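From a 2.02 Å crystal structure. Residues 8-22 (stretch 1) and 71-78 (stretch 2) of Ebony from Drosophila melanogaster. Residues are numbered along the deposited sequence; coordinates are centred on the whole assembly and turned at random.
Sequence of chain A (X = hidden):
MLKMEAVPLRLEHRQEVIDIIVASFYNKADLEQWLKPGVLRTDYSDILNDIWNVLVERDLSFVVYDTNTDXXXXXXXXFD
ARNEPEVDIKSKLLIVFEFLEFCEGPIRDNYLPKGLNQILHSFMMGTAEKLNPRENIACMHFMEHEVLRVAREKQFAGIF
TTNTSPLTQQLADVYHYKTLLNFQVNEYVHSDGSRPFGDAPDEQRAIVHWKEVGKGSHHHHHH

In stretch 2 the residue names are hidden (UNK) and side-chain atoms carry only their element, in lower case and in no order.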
# COMPACT_ATOMS: atom_id res chain seq x y z
N PRO A 8 4.12 10.79 -13.00
CA PRO A 8 4.81 9.49 -12.92
C PRO A 8 6.07 9.58 -12.08
O PRO A 8 6.76 10.60 -12.05
CB PRO A 8 5.13 9.16 -14.38
CG PRO A 8 4.12 9.91 -15.17
CD PRO A 8 3.84 11.18 -14.39
N LEU A 9 6.36 8.48 -11.39
CA LEU A 9 7.52 8.41 -10.51
C LEU A 9 8.81 8.59 -11.30
O LEU A 9 9.00 7.98 -12.35
CB LEU A 9 7.52 7.05 -9.79
CG LEU A 9 8.15 6.97 -8.41
CD1 LEU A 9 7.40 7.84 -7.42
CD2 LEU A 9 8.16 5.52 -7.95
N ARG A 10 9.70 9.44 -10.78
CA ARG A 10 11.02 9.66 -11.36
C ARG A 10 12.09 9.22 -10.37
O ARG A 10 11.84 9.08 -9.17
CB ARG A 10 11.24 11.14 -11.71
CG ARG A 10 10.38 11.66 -12.83
CD ARG A 10 10.72 13.11 -13.13
NE ARG A 10 9.52 13.93 -13.30
CZ ARG A 10 9.20 14.97 -12.53
NH1 ARG A 10 9.99 15.32 -11.53
NH2 ARG A 10 8.09 15.65 -12.77
N LEU A 11 13.30 9.01 -10.90
CA LEU A 11 14.40 8.53 -10.05
C LEU A 11 14.70 9.52 -8.93
O LEU A 11 15.01 9.11 -7.80
CB LEU A 11 15.64 8.29 -10.91
CG LEU A 11 15.72 6.96 -11.66
CD1 LEU A 11 17.10 6.78 -12.28
CD2 LEU A 11 15.38 5.79 -10.76
N GLU A 12 14.61 10.81 -9.20
CA GLU A 12 14.97 11.84 -8.23
C GLU A 12 13.91 12.06 -7.16
O GLU A 12 14.11 12.89 -6.27
CB GLU A 12 15.26 13.15 -8.95
CG GLU A 12 14.03 13.92 -9.39
CD GLU A 12 13.78 13.80 -10.89
OE1 GLU A 12 14.29 12.83 -11.49
OE2 GLU A 12 13.10 14.68 -11.45
N HIS A 13 12.79 11.33 -7.21
CA HIS A 13 11.74 11.43 -6.20
C HIS A 13 12.01 10.59 -4.97
O HIS A 13 11.17 10.56 -4.06
CB HIS A 13 10.39 11.00 -6.80
CG HIS A 13 9.79 11.99 -7.75
ND1 HIS A 13 9.08 11.61 -8.86
CD2 HIS A 13 9.80 13.34 -7.75
CE1 HIS A 13 8.66 12.68 -9.51
NE2 HIS A 13 9.09 13.75 -8.85
N ARG A 14 13.17 9.92 -4.90
CA ARG A 14 13.38 8.86 -3.92
C ARG A 14 13.28 9.37 -2.49
O ARG A 14 12.56 8.79 -1.67
CB ARG A 14 14.75 8.20 -4.16
CG ARG A 14 14.95 6.89 -3.41
CD ARG A 14 16.39 6.41 -3.55
NE ARG A 14 17.32 7.49 -3.25
CZ ARG A 14 17.74 7.80 -2.02
NH1 ARG A 14 17.33 7.09 -0.98
NH2 ARG A 14 18.58 8.81 -1.84
N GLN A 15 13.99 10.45 -2.17
CA GLN A 15 14.00 10.93 -0.79
C GLN A 15 12.64 11.48 -0.39
O GLN A 15 12.18 11.26 0.74
CB GLN A 15 15.08 11.98 -0.58
CG GLN A 15 15.34 12.27 0.88
CD GLN A 15 15.73 11.03 1.65
OE1 GLN A 15 16.63 10.29 1.25
NE2 GLN A 15 15.05 10.77 2.76
N GLU A 16 11.98 12.21 -1.29
CA GLU A 16 10.64 12.72 -1.00
C GLU A 16 9.66 11.58 -0.77
O GLU A 16 8.85 11.62 0.16
CB GLU A 16 10.17 13.64 -2.13
CG GLU A 16 10.94 14.95 -2.22
CD GLU A 16 10.80 15.63 -3.57
OE1 GLU A 16 11.52 15.24 -4.52
OE2 GLU A 16 9.98 16.57 -3.69
N VAL A 17 9.74 10.53 -1.59
CA VAL A 17 8.85 9.38 -1.42
C VAL A 17 9.17 8.64 -0.12
O VAL A 17 8.27 8.22 0.61
CB VAL A 17 8.95 8.45 -2.64
CG1 VAL A 17 8.41 7.05 -2.31
CG2 VAL A 17 8.22 9.05 -3.82
N ILE A 18 10.46 8.48 0.19
CA ILE A 18 10.84 7.81 1.43
C ILE A 18 10.31 8.57 2.63
O ILE A 18 9.74 7.98 3.57
CB ILE A 18 12.37 7.64 1.50
CG1 ILE A 18 12.81 6.44 0.66
CG2 ILE A 18 12.83 7.49 2.94
CD1 ILE A 18 14.32 6.37 0.44
N ASP A 19 10.48 9.89 2.63
CA ASP A 19 9.98 10.71 3.73
C ASP A 19 8.48 10.53 3.93
O ASP A 19 8.01 10.40 5.07
CB ASP A 19 10.31 12.18 3.47
CG ASP A 19 11.80 12.46 3.49
OD1 ASP A 19 12.54 11.63 4.05
OD2 ASP A 19 12.22 13.50 2.93
N ILE A 20 7.71 10.51 2.84
CA ILE A 20 6.27 10.35 2.96
C ILE A 20 5.92 8.98 3.52
O ILE A 20 5.08 8.85 4.42
CB ILE A 20 5.59 10.61 1.60
CG1 ILE A 20 5.55 12.12 1.32
CG2 ILE A 20 4.17 10.04 1.59
CD1 ILE A 20 4.77 12.49 0.10
N ILE A 21 6.56 7.92 3.00
CA ILE A 21 6.23 6.57 3.44
C ILE A 21 6.65 6.35 4.88
O ILE A 21 5.89 5.78 5.68
CB ILE A 21 6.87 5.53 2.49
CG1 ILE A 21 6.20 5.56 1.12
CG2 ILE A 21 6.80 4.14 3.10
CD1 ILE A 21 4.71 5.23 1.15
N VAL A 22 7.85 6.79 5.25
CA VAL A 22 8.33 6.61 6.62
C VAL A 22 7.40 7.31 7.60
O VAL A 22 6.99 6.74 8.62
CB VAL A 22 9.78 7.10 6.76
CG1 VAL A 22 10.17 7.24 8.23
CG2 VAL A 22 10.73 6.16 6.04
N UNK A 71 4.94 21.08 -4.44
CA UNK A 71 5.59 20.09 -3.59
C UNK A 71 4.78 18.80 -3.54
O UNK A 71 3.55 18.81 -3.72
c UNK A 71 7.09 22.20 -0.69
c UNK A 71 6.72 21.84 -2.12
c UNK A 71 5.80 20.63 -2.17
n UNK A 71 8.87 25.23 0.37
n UNK A 71 7.43 23.88 1.54
c UNK A 71 8.08 24.17 0.42
n UNK A 71 7.94 23.39 -0.65
N UNK A 72 5.47 17.69 -3.29
CA UNK A 72 4.83 16.38 -3.25
C UNK A 72 4.11 16.20 -1.93
O UNK A 72 4.70 16.40 -0.86
c UNK A 72 5.88 15.26 -3.47
c UNK A 72 7.53 14.29 -5.16
c UNK A 72 6.46 15.34 -4.88
c UNK A 72 5.26 13.89 -3.23
N UNK A 73 2.83 15.83 -1.99
CA UNK A 73 2.01 15.63 -0.79
C UNK A 73 1.50 14.21 -0.67
O UNK A 73 0.87 13.88 0.34
c UNK A 73 0.83 16.62 -0.73
c UNK A 73 1.32 18.06 -0.67
c UNK A 73 -1.46 17.08 -1.75
c UNK A 73 -0.11 16.41 -1.92
N UNK A 74 1.74 13.35 -1.65
CA UNK A 74 1.27 11.97 -1.56
C UNK A 74 1.93 11.11 -2.62
O UNK A 74 2.54 11.61 -3.57
N UNK A 75 1.81 9.80 -2.44
CA UNK A 75 2.39 8.90 -3.42
C UNK A 75 1.64 7.57 -3.41
O UNK A 75 1.16 7.11 -2.37
c UNK A 75 4.14 7.86 -1.91
c UNK A 75 3.89 8.68 -3.18
o UNK A 75 4.46 7.99 -4.30
N UNK A 76 1.56 6.96 -4.59
CA UNK A 76 0.93 5.66 -4.78
C UNK A 76 1.92 4.75 -5.49
O UNK A 76 2.28 5.01 -6.65
c UNK A 76 -0.37 5.78 -5.58
N UNK A 77 2.38 3.71 -4.81
CA UNK A 77 3.35 2.77 -5.34
C UNK A 77 2.63 1.49 -5.76
O UNK A 77 1.94 0.88 -4.94
c UNK A 77 5.50 4.72 -4.71
c UNK A 77 6.23 3.32 -2.76
c UNK A 77 5.06 3.71 -3.65
c UNK A 77 4.44 2.47 -4.31
N UNK A 78 2.79 1.10 -7.02
CA UNK A 78 2.06 -0.01 -7.60
C UNK A 78 3.01 -0.93 -8.35
O UNK A 78 4.01 -0.48 -8.92
o UNK A 78 -0.53 1.21 -6.88
c UNK A 78 0.07 1.48 -7.92
c UNK A 78 0.97 0.46 -8.55
n UNK A 78 -0.02 2.67 -8.52

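Position 71 carries seven side-chain atoms: three carbons in a row, a nitrogen, then a carbon holding two more nitrogens. Its end leads away from the helix and touches nothing on stretch 1. That guanidinium makes it Arg71.

Position 72 has four carbons, forked at the first, with one arm two carbons long. The longer arm ends against His13 and Glu16, the short one against Ile20. This is Ile72, its CB pointing toward stretch 1. Ile72 CD1 lies 3.6 Å from His13 CD2, approaching the ring obliquely, and 3.7 Å from Glu16 OE2, while Ile72 CG2 meets Ile20 CD1 at 3.6 Å. With both arms engaged, this residue gives up more surface than any other in the contact.

Position 73 shows the same four-carbon fork, but its CB points away and only its backbone reaches stretch 1, at Ile20. It is Ile73, with Ile73 C 3.8 Å from Ile20 CD1.

Position 74 has no side-chain atoms, and Ile20 packs directly on its backbone. It is therefore Gly74, whose N lies 3.6 Å from Ile20 CD1. A CB here would point away from the helix, so its absence is not what makes room for Ile20.

At position 75 one carbon, pointing toward the helix, carries an oxygen near Val17 and a second carbon facing Ile20 and Ile21: Thr75. Thr75 CG2 is 4.1 Å from both Ile20 CG2 and Ile21 CD1. Thr75 OG1 lies 3.9 Å from Val17 CG2, and its hydrogen bond is made elsewhere in the structure, so the hydroxyl is satisfied within an apolar setting.

A single carbon at position 76 points away and makes no contact, identifying Ala76.

Position 77 has four carbons forked at the second; its CB points sideways but its end comes nearer, against Val17 and Leu9. Hence Leu77: Leu77 CD1 is 4.3 Å from Val17 CG1, and Leu77 CD2 is 4.3 Å from Leu9 CD2.

Position 78 ends in a carbon bearing one oxygen and one nitrogen, after one plain carbon, out of reach of stretch 1. This is Asn78.

The helix crosses the strand at 84°, with 8.5 Å between axes, and no hydrogen bond links them; side-chain packing carries the contact. The strand supplies Ile72, Thr75 and Leu77; strict alternation breaks between 72 and 75, where Ile73, with psi near -5°, departs from regular strand geometry. The helix answers with Glu16, Val17, Ile20 and Ile21, a spacing that keeps one side turned to the strand. Ahead of it, Arg10 N donates to His13 ND1 at 3.0 Å, helping to fix the ring that meets Ile72.

Stretch 2 71-78: RIIGTALN
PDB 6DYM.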